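Local coordinates for protein CdiI (Burkholderia pseudomallei 1026a, PDB 4G6V) that probably protects the cell that makes it by binding the tRNA-cleaving toxin of a contact-dependent growth inhibition system and neutralising it, at residues D4-L9 against E59-V64. Sequence-based numbering, arbitrary orientation.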
# COMPACT_ATOMS: atom_id res chain seq x y z
N ASP B 4 -2.75 -1.58 0.11
CA ASP B 4 -3.45 -0.36 -0.25
C ASP B 4 -4.07 -0.47 -1.64
O ASP B 4 -3.41 -0.85 -2.60
CB ASP B 4 -2.49 0.84 -0.18
CG ASP B 4 -2.09 1.18 1.25
OD1 ASP B 4 -2.97 1.12 2.14
OD2 ASP B 4 -0.90 1.49 1.49
N LEU B 5 -5.34 -0.11 -1.73
CA LEU B 5 -6.01 0.03 -3.01
C LEU B 5 -5.82 1.47 -3.52
O LEU B 5 -6.23 2.44 -2.87
CB LEU B 5 -7.50 -0.34 -2.89
CG LEU B 5 -7.74 -1.77 -2.35
CD1 LEU B 5 -9.22 -2.11 -2.19
CD2 LEU B 5 -7.06 -2.83 -3.22
N PHE B 6 -5.13 1.58 -4.65
CA PHE B 6 -4.95 2.85 -5.32
C PHE B 6 -6.14 3.07 -6.23
O PHE B 6 -6.38 2.29 -7.13
CB PHE B 6 -3.68 2.82 -6.16
CG PHE B 6 -2.46 3.14 -5.39
CD1 PHE B 6 -1.66 4.21 -5.75
CD2 PHE B 6 -2.13 2.41 -4.27
CE1 PHE B 6 -0.52 4.53 -5.00
CE2 PHE B 6 -0.98 2.72 -3.52
CZ PHE B 6 -0.19 3.78 -3.89
N CYS B 7 -6.89 4.13 -5.99
CA CYS B 7 -8.15 4.33 -6.68
C CYS B 7 -8.07 5.60 -7.46
O CYS B 7 -7.95 6.67 -6.88
CB CYS B 7 -9.29 4.44 -5.68
SG CYS B 7 -9.48 2.96 -4.65
N TYR B 8 -8.12 5.49 -8.77
CA TYR B 8 -8.19 6.66 -9.65
C TYR B 8 -9.61 6.90 -10.16
O TYR B 8 -10.33 5.95 -10.53
CB TYR B 8 -7.25 6.47 -10.83
CG TYR B 8 -5.87 6.03 -10.45
CD1 TYR B 8 -4.80 6.88 -10.57
CD2 TYR B 8 -5.64 4.74 -9.95
CE1 TYR B 8 -3.52 6.48 -10.22
CE2 TYR B 8 -4.37 4.32 -9.61
CZ TYR B 8 -3.32 5.20 -9.74
OH TYR B 8 -2.04 4.80 -9.40
N LEU B 9 -9.99 8.18 -10.20
CA LEU B 9 -11.32 8.57 -10.64
C LEU B 9 -11.28 9.56 -11.79
O LEU B 9 -10.38 10.39 -11.89
CB LEU B 9 -12.11 9.19 -9.48
CG LEU B 9 -12.48 8.32 -8.29
CD1 LEU B 9 -13.12 9.17 -7.21
CD2 LEU B 9 -13.41 7.18 -8.69
N GLU B 59 -8.76 12.45 -12.76
CA GLU B 59 -8.74 13.81 -12.22
C GLU B 59 -8.47 13.78 -10.72
O GLU B 59 -7.78 14.65 -10.20
CB GLU B 59 -10.04 14.54 -12.48
CG GLU B 59 -10.30 14.78 -13.96
CD GLU B 59 -9.16 15.53 -14.65
OE1 GLU B 59 -8.47 16.34 -13.98
OE2 GLU B 59 -8.96 15.32 -15.87
N SER B 60 -9.02 12.79 -10.04
CA SER B 60 -8.79 12.65 -8.61
C SER B 60 -8.28 11.24 -8.26
O SER B 60 -8.32 10.30 -9.07
CB SER B 60 -10.06 13.02 -7.82
OG SER B 60 -11.17 12.23 -8.21
N PHE B 61 -7.76 11.11 -7.05
CA PHE B 61 -7.16 9.88 -6.58
C PHE B 61 -7.41 9.76 -5.08
O PHE B 61 -7.44 10.77 -4.35
CB PHE B 61 -5.65 9.91 -6.83
CG PHE B 61 -4.91 8.86 -6.08
CD1 PHE B 61 -4.60 7.66 -6.69
CD2 PHE B 61 -4.54 9.06 -4.76
CE1 PHE B 61 -3.92 6.67 -5.98
CE2 PHE B 61 -3.86 8.07 -4.06
CZ PHE B 61 -3.55 6.89 -4.66
N PHE B 62 -7.63 8.56 -4.60
CA PHE B 62 -7.64 8.37 -3.16
C PHE B 62 -7.19 6.95 -2.84
O PHE B 62 -7.11 6.09 -3.72
CB PHE B 62 -9.03 8.66 -2.58
CG PHE B 62 -10.04 7.63 -2.96
CD1 PHE B 62 -10.10 6.42 -2.27
CD2 PHE B 62 -10.91 7.85 -4.01
CE1 PHE B 62 -11.02 5.44 -2.62
CE2 PHE B 62 -11.83 6.86 -4.38
CZ PHE B 62 -11.88 5.65 -3.68
N LEU B 63 -6.89 6.72 -1.57
CA LEU B 63 -6.33 5.45 -1.15
C LEU B 63 -7.28 4.74 -0.19
O LEU B 63 -7.99 5.38 0.59
CB LEU B 63 -4.98 5.71 -0.51
CG LEU B 63 -3.93 4.60 -0.51
CD1 LEU B 63 -3.59 4.21 -1.93
CD2 LEU B 63 -2.67 5.05 0.26
N VAL B 64 -7.31 3.41 -0.29
CA VAL B 64 -8.04 2.57 0.66
C VAL B 64 -7.06 1.58 1.30
O VAL B 64 -6.52 0.71 0.62
CB VAL B 64 -9.21 1.80 0.01
CG1 VAL B 64 -10.01 1.01 1.04
CG2 VAL B 64 -10.13 2.75 -0.69
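Leu5, Cys7 and Leu9 exchange backbone hydrogen bonds with Val64, Phe62 and Ser60 and so join strand 4-9 to residues 60-64 of strand 60-66 as antiparallel neighbours in the middle of CdiI's five-stranded sheet. The pairing illustrates how one pair of strands can serve two environments, since its close-packed faces differ in what covers them. On the face of Leu5, Cys7, Leu9, Ser60, Phe62 and Val64, Phe62 CG takes the crowded position between the backbone N and the carbonyl carbon (chi1 70°), and the far end of the ring comes back toward strand 4-9, with one face against Cys7. Cys7 CB stands over that ring, 3.6 Å from the Phe62 centroid, in a CH-pi contact, while Cys7 SG lies obliquely, nearest Phe62 CE1. Leu9 CD1 meets the edge of the same ring at Phe62 CE2, 3.9 Å away, and Ile37 and Val40 of strand 35-42 also pack on Phe62.

The other face carries the aromatic cluster of Phe6, Tyr8 and Phe61. Helix 45-53 packs on Tyr8 and Phe61, and the toxin, the Adhesin/hemolysin chain, on Phe6, Phe61 and Leu63. Phe61 CG is anti to the backbone N (chi1 166°), and the ring presents its edge to the face of Tyr8, with planes at 73°. Leu63 CD1 covers one face of Phe6. Asp4, whose CB touches Leu63 CD1, forms a salt bridge through OD2 with Lys121 of the toxin chain and a hydrogen bond through OD1 with Ser65, consistent with a part in toxin recognition.

The looser, solvent side lies just before strand 60-66, where partly exposed Glu59 leads its carboxylate away from strand 4-9. There a classic beta bulge sets two residues against Leu9: Leu9 O accepts Glu59 N at 2.8 Å and, more weakly, Ser60 N at 3.3 Å.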